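DUF3845 domain-containing protein (Bacteroides thetaiotaomicron VPI-5482, PDB 3GF6) is of unknown function but is a bacterial lipoprotein with an all-beta fold, probably related to the C1q/TNF proteins. Local coordinates at residues L57-L63 with F190-L196; T44-Y48 with L83-Y89; D14-G18 with A148-F154. All coordinates share one frame; numbering follows the deposited sequence. Where two conformers were deposited one is given.

Interaction 1. Residues L57-L63 with F190-L196; sequences LTFMIDL and FNLFINL
Thr58 OG1 donates to Asn195 OD1 at 2.6 Å. The hydroxyl stands above the carbonyl plane of the amide, 49° out of it. Asn195 reaches Thr58 because its CG lies anti to the backbone N (chi1 -176°). Its ND2 is hydrogen-bonded to Asp132, so both ends of the amide are held and its rotation is fixed. The two strands run antiparallel. Paired backbone bonds join Leu57 with Leu196, Phe59 with Ile194 and Ile61 with Leu192. The bond from Ile61 N to Leu192 O is 2.8 Å. The return bond from Leu192 N to Ile61 O is longer, 3.2 Å.

The side chains of these three pairs share one face of the sheet. Several of them meet strand 203-219 of the second sheet, at Val205 and Leu207. This is the interior of a two-sheet beta sandwich, consistent with the jelly-roll fold of the C1q/TNF clan. Phe59 CG sits between its backbone N and carbonyl carbon (chi1 54°), which swings the ring across toward Ile194 and Leu196. Phe59 CE1 meets Ile194 CD1 at 3.6 Å. Leu196 CD1 comes in at the ring edge, 3.7 Å from Phe59 CE2. An alanine in place of Phe59 would probably open a gap beside Val205 and Leu83 and leave Ile194 and Leu196 without their aromatic neighbour. At the far end, Leu63 CD1 sits over the centre of the Phe190 ring, 3.6 Å from its centroid. On the other face, Met60 CB packs on Phe193 CD1 at 3.7 Å.

Interaction 2. Residues T44-Y48 with L83-Y89; sequences TIAQY and LTMSLGY
The Tyr48 ring is held between a methyl group and a piece of backbone. CE of Met85, a selenomethionine, lies over one face, 3.5 Å from the centroid of the Tyr48 ring. The backbone of Gly88 and Tyr89 covers the opposite face, and Tyr48 CE1 is 3.4 Å from Gly88 C. Ser86 O lies at the ring edge, near its plane. Met85 is bent at chi2 and chi3 (-57° and -59°). This folds its CE over the ring while Met85 SE stays 5.3 Å from the centroid of the Tyr48 ring, a Met-aromatic contact. Met85 SE also touches Ala46 CB at 3.8 Å.

Strands 40-46 and 82-85 belong to different sheets of the sandwich. Their portions 44-46 and 83-85 run roughly parallel, with axes 8.5 Å apart, so side chains fill the space between them. At the start of both segments, water 2 bridges Thr44 OG1 and Leu83 N. Leu87 and Gly88 form a classic beta bulge opposite Asp91.

Tyr48 OH donates to Ser86 OG at 2.8 Å and accepts from Thr58 N. Ser86 OG in turn is bonded to Asp91 O. The hydroxyl of this buried tyrosine therefore has partners for both roles, while its ring is gripped on both faces by apolar or backbone groups.

Interaction 3. Residues D14-G18 with A148-F154; sequences DIERG and ANFPEVF
Arg17 N gives a nearly straight hydrogen bond to Phe154 O, 2.8 Å long with an angle of 168° at the hydrogen. The side chain of Arg17 then runs out, extended from CG to NE, to a row of backbone carbonyls. Arg17 NH2 donates to Ala148 O at 3.1 Å, approaching from above the carbonyl plane. Further bonds, all weak because bent, run from Arg17 NE to Val153 O (2.7 Å) and from Arg17 NE and NH2 to Phe150 O (3.3 and 2.9 Å). Phe150 O also accepts from Val153 N and closes a type I turn from Phe150 to Val153. One guanidinium group thus ties together the 3-10 segment, the turn and the start of strand 153-158.

Ile15 was deposited in two conformers, so its packing is less certain. In the one given, Ile15 CG2 covers one face of the guanidinium and Ile15 CD1 packs on Ala148 CB at 3.7 Å. Glu16 has its CB on the side away from segment 148-154, and its carboxylate forms a salt bridge with Lys157. The arrangement is that of a short antiparallel strand, 14-16, added to strand 153-158 of a beta sandwich, with an arginine fastening the connection that leads into it.

How the interactions relate
Interactions 1 and 2 are neighbours, with centres 9 Å apart. Strand 56-62 pairs with 187-198 in interaction 1 and on its other edge with strand 82-85, which carries part of interaction 2. Met60 O and Thr84 N, 2.9 Å apart, probably form a hydrogen bond, as do Thr58 O and Ser86 N at the same distance. Interaction 3 reaches the same sheet, its centre about 18 Å from that of interaction 1. Interactions 2 and 3 lie on opposite sides of the chain's centre, about 27 Å apart between centres. With the function unknown, no site can be assigned to these contacts. One 1,2-ethanediol lies about 6 Å from the side chain of Tyr89 and another about 4 Å from that of Pro151, both probably from the crystallisation liquor.

Interaction 1. Residues L57-L63 with F190-L196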
loop_
_atom_site.group_PDB
_atom_site.type_symbol
_atom_site.label_atom_id
_atom_site.label_comp_id
_atom_site.label_asym_id
_atom_site.label_seq_id
_atom_site.Cartn_x
_atom_site.Cartn_y
_atom_site.Cartn_z
ATOM N N LEU A 57 -2.383 -11.219 13.613
ATOM C CA LEU A 57 -1.951 -11.402 12.219
ATOM C C LEU A 57 -1.452 -10.079 11.635
ATOM O O LEU A 57 -2.257 -9.173 11.359
ATOM C CB LEU A 57 -3.105 -11.955 11.392
ATOM C CG LEU A 57 -3.722 -13.293 11.817
ATOM C CD1 LEU A 57 -5.070 -13.467 11.090
ATOM C CD2 LEU A 57 -2.781 -14.449 11.518
ATOM N N THR A 58 -0.148 -10.003 11.415
ATOM C CA THR A 58 0.503 -8.803 10.848
ATOM C C THR A 58 0.866 -9.129 9.399
ATOM O O THR A 58 1.575 -10.127 9.134
ATOM C CB THR A 58 1.723 -8.421 11.638
ATOM O OG1 THR A 58 1.382 -8.347 13.034
ATOM C CG2 THR A 58 2.242 -7.073 11.117
ATOM N N PHE A 59 0.372 -8.321 8.452
ATOM C CA PHE A 59 0.635 -8.578 7.035
ATOM C C PHE A 59 0.589 -7.344 6.213
ATOM O O PHE A 59 0.078 -6.307 6.668
ATOM C CB PHE A 59 -0.299 -9.659 6.448
ATOM C CG PHE A 59 -1.752 -9.392 6.648
ATOM C CD1 PHE A 59 -2.474 -8.563 5.789
ATOM C CD2 PHE A 59 -2.413 -9.959 7.708
ATOM C CE1 PHE A 59 -3.849 -8.311 6.050
ATOM C CE2 PHE A 59 -3.763 -9.721 7.938
ATOM C CZ PHE A 59 -4.474 -8.918 7.098
HETATM N N MSE A 60 1.182 -7.425 5.014
HETATM C CA MSE A 60 1.161 -6.308 4.132
HETATM C C MSE A 60 0.639 -6.709 2.756
HETATM O O MSE A 60 0.589 -7.890 2.407
HETATM C CB MSE A 60 2.541 -5.624 4.049
HETATM C CG MSE A 60 3.547 -6.471 3.468
HETATM SE SE MSE A 60 3.764 -6.173 1.540
HETATM C CE MSE A 60 5.394 -7.227 1.647
ATOM N N ILE A 61 0.215 -5.679 2.024
ATOM C CA ILE A 61 -0.385 -5.868 0.709
ATOM C C ILE A 61 0.506 -5.170 -0.310
ATOM O O ILE A 61 0.871 -3.974 -0.179
ATOM C CB ILE A 61 -1.812 -5.278 0.615
ATOM C CG1 ILE A 61 -2.721 -5.832 1.704
ATOM C CG2 ILE A 61 -2.400 -5.513 -0.820
ATOM C CD1 ILE A 61 -2.860 -7.331 1.690
ATOM N N ASP A 62 0.881 -5.914 -1.351
ATOM C CA ASP A 62 1.509 -5.313 -2.542
ATOM C C ASP A 62 0.353 -4.830 -3.404
ATOM O O ASP A 62 -0.459 -5.635 -3.869
ATOM C CB ASP A 62 2.345 -6.324 -3.346
ATOM C CG ASP A 62 3.668 -6.698 -2.658
ATOM O OD1 ASP A 62 4.040 -6.137 -1.614
ATOM O OD2 ASP A 62 4.339 -7.607 -3.159
ATOM N N LEU A 63 0.279 -3.525 -3.631
ATOM C CA LEU A 63 -0.876 -2.920 -4.308
ATOM C C LEU A 63 -0.652 -2.895 -5.814
ATOM O O LEU A 63 0.350 -2.361 -6.306
ATOM C CB LEU A 63 -1.122 -1.509 -3.808
ATOM C CG LEU A 63 -1.670 -1.447 -2.369
ATOM C CD1 LEU A 63 -1.516 0.016 -1.921
ATOM C CD2 LEU A 63 -3.097 -1.916 -2.284
ATOM N N PHE A 190 4.593 1.103 -2.842
ATOM C CA PHE A 190 3.143 1.408 -2.627
ATOM C C PHE A 190 2.482 0.186 -2.044
ATOM O O PHE A 190 2.422 -0.863 -2.688
ATOM C CB PHE A 190 2.510 1.903 -3.922
ATOM C CG PHE A 190 1.098 2.391 -3.798
ATOM C CD1 PHE A 190 0.687 3.223 -2.740
ATOM C CD2 PHE A 190 0.175 2.080 -4.806
ATOM C CE1 PHE A 190 -0.652 3.680 -2.660
ATOM C CE2 PHE A 190 -1.142 2.516 -4.721
ATOM C CZ PHE A 190 -1.551 3.310 -3.645
ATOM N N ASN A 191 2.092 0.303 -0.767
ATOM C CA ASN A 191 1.625 -0.830 0.016
ATOM C C ASN A 191 0.558 -0.445 1.023
ATOM O O ASN A 191 0.399 0.732 1.356
ATOM C CB ASN A 191 2.753 -1.496 0.823
ATOM C CG ASN A 191 3.888 -1.994 -0.034
ATOM O OD1 ASN A 191 3.964 -3.198 -0.410
ATOM N ND2 ASN A 191 4.801 -1.091 -0.344
ATOM N N LEU A 192 -0.173 -1.454 1.480
ATOM C CA LEU A 192 -0.922 -1.390 2.731
ATOM C C LEU A 192 -0.168 -2.186 3.797
ATOM O O LEU A 192 0.365 -3.282 3.528
ATOM C CB LEU A 192 -2.325 -1.978 2.618
ATOM C CG LEU A 192 -3.306 -1.341 1.636
ATOM C CD1 LEU A 192 -4.664 -2.092 1.677
ATOM C CD2 LEU A 192 -3.518 0.100 1.954
ATOM N N PHE A 193 -0.121 -1.640 4.999
ATOM C CA PHE A 193 0.409 -2.321 6.177
ATOM C C PHE A 193 -0.732 -2.502 7.186
ATOM O O PHE A 193 -1.463 -1.525 7.462
ATOM C CB PHE A 193 1.591 -1.506 6.756
ATOM C CG PHE A 193 2.795 -1.484 5.852
ATOM C CD1 PHE A 193 3.681 -2.543 5.811
ATOM C CD2 PHE A 193 3.071 -0.395 5.081
ATOM C CE1 PHE A 193 4.731 -2.553 4.950
ATOM C CE2 PHE A 193 4.150 -0.380 4.233
ATOM C CZ PHE A 193 5.029 -1.446 4.208
ATOM N N ILE A 194 -0.941 -3.749 7.623
ATOM C CA ILE A 194 -2.102 -4.141 8.424
ATOM C C ILE A 194 -1.696 -4.974 9.631
ATOM O O ILE A 194 -0.750 -5.762 9.567
ATOM C CB ILE A 194 -3.144 -4.938 7.557
ATOM C CG1 ILE A 194 -3.720 -4.049 6.477
ATOM C CG2 ILE A 194 -4.326 -5.503 8.448
ATOM C CD1 ILE A 194 -4.274 -4.858 5.274
ATOM N N ASN A 195 -2.420 -4.831 10.742
ATOM C CA ASN A 195 -2.341 -5.806 11.812
ATOM C C ASN A 195 -3.758 -6.097 12.299
ATOM O O ASN A 195 -4.532 -5.187 12.475
ATOM C CB ASN A 195 -1.512 -5.331 13.009
ATOM C CG ASN A 195 -1.365 -6.422 14.072
ATOM O OD1 ASN A 195 -0.996 -7.559 13.748
ATOM N ND2 ASN A 195 -1.721 -6.106 15.333
ATOM N N LEU A 196 -4.096 -7.361 12.441
ATOM C CA LEU A 196 -5.378 -7.737 13.074
ATOM C C LEU A 196 -5.141 -8.324 14.454
ATOM O O LEU A 196 -4.183 -9.052 14.676
ATOM C CB LEU A 196 -6.120 -8.788 12.248
ATOM C CG LEU A 196 -6.200 -8.585 10.734
ATOM C CD1 LEU A 196 -6.869 -9.806 10.029
ATOM C CD2 LEU A 196 -6.923 -7.289 10.382
HETATM O O HOH W 1 3.273 -2.943 -4.670
#

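Interaction 2. Residues T44-Y48 with L83-Y89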
loop_
_atom_site.group_PDB
_atom_site.type_symbol
_atom_site.label_atom_id
_atom_site.label_comp_id
_atom_site.label_asym_id
_atom_site.label_seq_id
_atom_site.Cartn_x
_atom_site.Cartn_y
_atom_site.Cartn_z
ATOM N N THR A 44 -7.566 -14.438 0.758
ATOM C CA THR A 44 -6.364 -15.169 1.189
ATOM C C THR A 44 -6.486 -15.443 2.688
ATOM O O THR A 44 -6.870 -14.559 3.432
ATOM C CB THR A 44 -5.075 -14.314 0.946
ATOM O OG1 THR A 44 -4.849 -14.122 -0.466
ATOM C CG2 THR A 44 -3.841 -14.957 1.595
ATOM N N ILE A 45 -6.162 -16.653 3.125
ATOM C CA ILE A 45 -6.114 -16.964 4.551
ATOM C C ILE A 45 -4.800 -16.431 5.117
ATOM O O ILE A 45 -3.722 -16.776 4.611
ATOM C CB ILE A 45 -6.248 -18.483 4.801
ATOM C CG1 ILE A 45 -7.704 -18.920 4.605
ATOM C CG2 ILE A 45 -5.803 -18.858 6.212
ATOM C CD1 ILE A 45 -7.894 -20.417 4.514
ATOM N N ALA A 46 -4.899 -15.554 6.118
ATOM C CA ALA A 46 -3.763 -15.075 6.870
ATOM C C ALA A 46 -3.526 -15.976 8.084
ATOM O O ALA A 46 -4.450 -16.271 8.869
ATOM C CB ALA A 46 -3.955 -13.627 7.284
ATOM N N GLN A 47 -2.292 -16.456 8.188
ATOM C CA GLN A 47 -1.795 -17.207 9.296
ATOM C C GLN A 47 -0.266 -17.278 9.269
ATOM O O GLN A 47 0.349 -17.166 8.204
ATOM C CB GLN A 47 -2.381 -18.637 9.310
ATOM C CG GLN A 47 -1.931 -19.522 8.189
ATOM C CD GLN A 47 -2.534 -20.955 8.275
ATOM O OE1 GLN A 47 -2.723 -21.511 9.353
ATOM N NE2 GLN A 47 -2.843 -21.529 7.129
ATOM N N TYR A 48 0.330 -17.498 10.438
ATOM C CA TYR A 48 1.756 -17.666 10.531
ATOM C C TYR A 48 2.133 -19.136 10.396
ATOM O O TYR A 48 1.679 -19.961 11.184
ATOM C CB TYR A 48 2.264 -17.145 11.897
ATOM C CG TYR A 48 2.319 -15.644 11.951
ATOM C CD1 TYR A 48 3.243 -14.940 11.187
ATOM C CD2 TYR A 48 1.425 -14.936 12.719
ATOM C CE1 TYR A 48 3.250 -13.569 11.234
ATOM C CE2 TYR A 48 1.448 -13.593 12.804
ATOM C CZ TYR A 48 2.341 -12.891 12.039
ATOM O OH TYR A 48 2.362 -11.509 12.069
ATOM N N LEU A 83 -1.077 -10.581 -0.522
ATOM C CA LEU A 83 -0.874 -10.463 0.919
ATOM C C LEU A 83 0.315 -11.325 1.343
ATOM O O LEU A 83 0.408 -12.519 0.982
ATOM C CB LEU A 83 -2.138 -10.978 1.607
ATOM C CG LEU A 83 -2.277 -11.009 3.129
ATOM C CD1 LEU A 83 -3.746 -10.964 3.518
ATOM C CD2 LEU A 83 -1.519 -12.198 3.838
ATOM N N THR A 84 1.152 -10.756 2.185
ATOM C CA THR A 84 2.363 -11.401 2.659
ATOM C C THR A 84 2.415 -11.243 4.159
ATOM O O THR A 84 2.343 -10.131 4.638
ATOM C CB THR A 84 3.629 -10.720 2.055
ATOM O OG1 THR A 84 3.612 -10.847 0.633
ATOM C CG2 THR A 84 4.915 -11.411 2.584
HETATM N N MSE A 85 2.579 -12.354 4.894
HETATM C CA MSE A 85 2.792 -12.273 6.333
HETATM C C MSE A 85 4.125 -11.648 6.748
HETATM O O MSE A 85 5.143 -11.781 6.054
HETATM C CB MSE A 85 2.751 -13.657 6.941
HETATM C CG MSE A 85 1.449 -14.438 6.710
HETATM SE SE MSE A 85 -0.165 -13.573 7.335
HETATM C CE MSE A 85 0.298 -13.413 9.233
ATOM N N SER A 86 4.102 -11.002 7.916
ATOM C CA SER A 86 5.328 -10.528 8.552
ATOM C C SER A 86 6.161 -11.708 8.984
ATOM O O SER A 86 5.742 -12.879 8.882
ATOM C CB SER A 86 5.032 -9.635 9.755
ATOM O OG SER A 86 4.673 -10.381 10.888
ATOM N N LEU A 87 7.366 -11.414 9.471
ATOM C CA LEU A 87 8.336 -12.487 9.759
ATOM C C LEU A 87 7.873 -13.434 10.875
ATOM O O LEU A 87 8.208 -14.635 10.872
ATOM C CB LEU A 87 9.679 -11.901 10.128
ATOM C CG LEU A 87 10.542 -11.422 8.963
ATOM C CD1 LEU A 87 11.679 -10.517 9.529
ATOM C CD2 LEU A 87 11.100 -12.586 8.202
ATOM N N GLY A 88 7.109 -12.918 11.825
ATOM C CA GLY A 88 6.468 -13.789 12.814
ATOM C C GLY A 88 5.492 -13.083 13.725
ATOM O O GLY A 88 5.256 -11.879 13.590
ATOM N N TYR A 89 4.950 -13.838 14.678
ATOM C CA TYR A 89 3.971 -13.319 15.570
ATOM C C TYR A 89 4.517 -12.129 16.338
ATOM O O TYR A 89 3.785 -11.155 16.585
ATOM C CB TYR A 89 3.527 -14.448 16.519
ATOM C CG TYR A 89 2.367 -14.124 17.413
ATOM C CD1 TYR A 89 2.548 -13.396 18.580
ATOM C CD2 TYR A 89 1.085 -14.624 17.143
ATOM C CE1 TYR A 89 1.487 -13.123 19.424
ATOM C CE2 TYR A 89 0.022 -14.361 17.985
ATOM C CZ TYR A 89 0.219 -13.619 19.129
ATOM O OH TYR A 89 -0.866 -13.360 19.941
HETATM O O HOH W 2 -2.340 -13.263 -1.420
#

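Interaction 3. Residues D14-G18 with A148-F154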
loop_
_atom_site.group_PDB
_atom_site.type_symbol
_atom_site.label_atom_id
_atom_site.label_comp_id
_atom_site.label_asym_id
_atom_site.label_seq_id
_atom_site.Cartn_x
_atom_site.Cartn_y
_atom_site.Cartn_z
ATOM N N ASP A 14 -2.243 11.350 8.512
ATOM C CA ASP A 14 -2.398 11.874 7.162
ATOM C C ASP A 14 -1.188 12.743 6.809
ATOM O O ASP A 14 -1.143 13.948 7.151
ATOM C CB ASP A 14 -3.682 12.692 7.066
ATOM C CG ASP A 14 -4.037 13.043 5.656
ATOM O OD1 ASP A 14 -3.205 12.853 4.746
ATOM O OD2 ASP A 14 -5.169 13.533 5.449
ATOM N N ILE A 15 -0.217 12.110 6.159
ATOM C CA ILE A 15 1.025 12.727 5.687
ATOM C C ILE A 15 1.008 12.814 4.164
ATOM O O ILE A 15 0.791 11.785 3.484
ATOM C CB ILE A 15 2.249 11.842 6.090
ATOM C CG1 ILE A 15 2.455 11.869 7.608
ATOM C CG2 ILE A 15 3.535 12.271 5.376
ATOM C CD1 ILE A 15 3.151 10.624 8.148
ATOM N N GLU A 16 1.237 14.003 3.618
ATOM C CA GLU A 16 1.415 14.165 2.166
ATOM C C GLU A 16 2.566 15.109 1.921
ATOM O O GLU A 16 2.547 16.225 2.434
ATOM C CB GLU A 16 0.157 14.736 1.502
ATOM C CG GLU A 16 -0.880 13.719 1.108
ATOM C CD GLU A 16 -1.992 14.303 0.229
ATOM O OE1 GLU A 16 -1.694 14.995 -0.790
ATOM O OE2 GLU A 16 -3.166 14.080 0.585
ATOM N N ARG A 17 3.565 14.645 1.185
ATOM C CA ARG A 17 4.717 15.448 0.850
ATOM C C ARG A 17 4.820 15.557 -0.662
ATOM O O ARG A 17 4.192 14.781 -1.415
ATOM C CB ARG A 17 6.005 14.827 1.372
ATOM C CG ARG A 17 5.984 14.481 2.880
ATOM C CD ARG A 17 7.392 14.190 3.335
ATOM N NE ARG A 17 7.429 13.247 4.449
ATOM C CZ ARG A 17 7.174 13.547 5.711
ATOM N NH1 ARG A 17 6.820 14.769 6.069
ATOM N NH2 ARG A 17 7.269 12.608 6.618
ATOM N N GLY A 18 5.656 16.497 -1.089
ATOM C CA GLY A 18 6.009 16.648 -2.511
ATOM C C GLY A 18 5.662 18.039 -2.991
ATOM O O GLY A 18 4.981 18.794 -2.296
ATOM N N ALA A 148 6.143 9.234 9.881
ATOM C CA ALA A 148 6.144 10.696 9.948
ATOM C C ALA A 148 7.539 11.304 10.066
ATOM O O ALA A 148 7.723 12.451 9.662
ATOM C CB ALA A 148 5.235 11.188 11.101
ATOM N N ASN A 149 8.520 10.546 10.575
ATOM C CA ASN A 149 9.890 11.018 10.766
ATOM C C ASN A 149 10.776 10.938 9.519
ATOM O O ASN A 149 11.941 11.308 9.590
ATOM C CB ASN A 149 10.585 10.252 11.901
ATOM C CG ASN A 149 9.977 10.534 13.294
ATOM O OD1 ASN A 149 8.954 11.225 13.435
ATOM N ND2 ASN A 149 10.596 9.973 14.318
ATOM N N PHE A 150 10.259 10.422 8.401
ATOM C CA PHE A 150 11.081 10.216 7.203
ATOM C C PHE A 150 10.595 11.095 6.045
ATOM O O PHE A 150 9.451 10.961 5.608
ATOM C CB PHE A 150 11.027 8.753 6.756
ATOM C CG PHE A 150 11.724 7.805 7.667
ATOM C CD1 PHE A 150 11.122 7.386 8.857
ATOM C CD2 PHE A 150 12.971 7.289 7.335
ATOM C CE1 PHE A 150 11.759 6.487 9.718
ATOM C CE2 PHE A 150 13.622 6.388 8.185
ATOM C CZ PHE A 150 13.014 5.982 9.376
ATOM N N PRO A 151 11.470 11.946 5.498
ATOM C CA PRO A 151 11.138 12.650 4.235
ATOM C C PRO A 151 10.965 11.680 3.056
ATOM O O PRO A 151 10.354 12.026 2.055
ATOM C CB PRO A 151 12.346 13.552 3.982
ATOM C CG PRO A 151 13.411 13.088 4.919
ATOM C CD PRO A 151 12.837 12.224 5.975
ATOM N N GLU A 152 11.429 10.448 3.229
ATOM C CA GLU A 152 11.221 9.386 2.242
ATOM C C GLU A 152 9.778 8.902 2.126
ATOM O O GLU A 152 9.409 8.198 1.162
ATOM C CB GLU A 152 12.104 8.187 2.598
ATOM C CG GLU A 152 13.596 8.418 2.393
ATOM C CD GLU A 152 14.320 9.100 3.525
ATOM O OE1 GLU A 152 13.718 9.326 4.608
ATOM O OE2 GLU A 152 15.530 9.383 3.302
ATOM N N VAL A 153 8.970 9.250 3.112
ATOM C CA VAL A 153 7.539 8.950 3.081
ATOM C C VAL A 153 6.804 10.077 2.366
ATOM O O VAL A 153 6.795 11.241 2.818
ATOM C CB VAL A 153 6.984 8.691 4.496
ATOM C CG1 VAL A 153 5.466 8.620 4.472
ATOM C CG2 VAL A 153 7.503 7.354 5.010
ATOM N N PHE A 154 6.216 9.724 1.223
ATOM C CA PHE A 154 5.556 10.698 0.332
ATOM C C PHE A 154 4.056 10.826 0.656
ATOM O O PHE A 154 3.480 11.910 0.589
ATOM C CB PHE A 154 5.754 10.315 -1.148
ATOM C CG PHE A 154 7.211 10.210 -1.576
ATOM C CD1 PHE A 154 8.182 11.054 -1.056
ATOM C CD2 PHE A 154 7.612 9.194 -2.457
ATOM C CE1 PHE A 154 9.522 10.928 -1.443
ATOM C CE2 PHE A 154 8.940 9.064 -2.833
ATOM C CZ PHE A 154 9.889 9.927 -2.328
#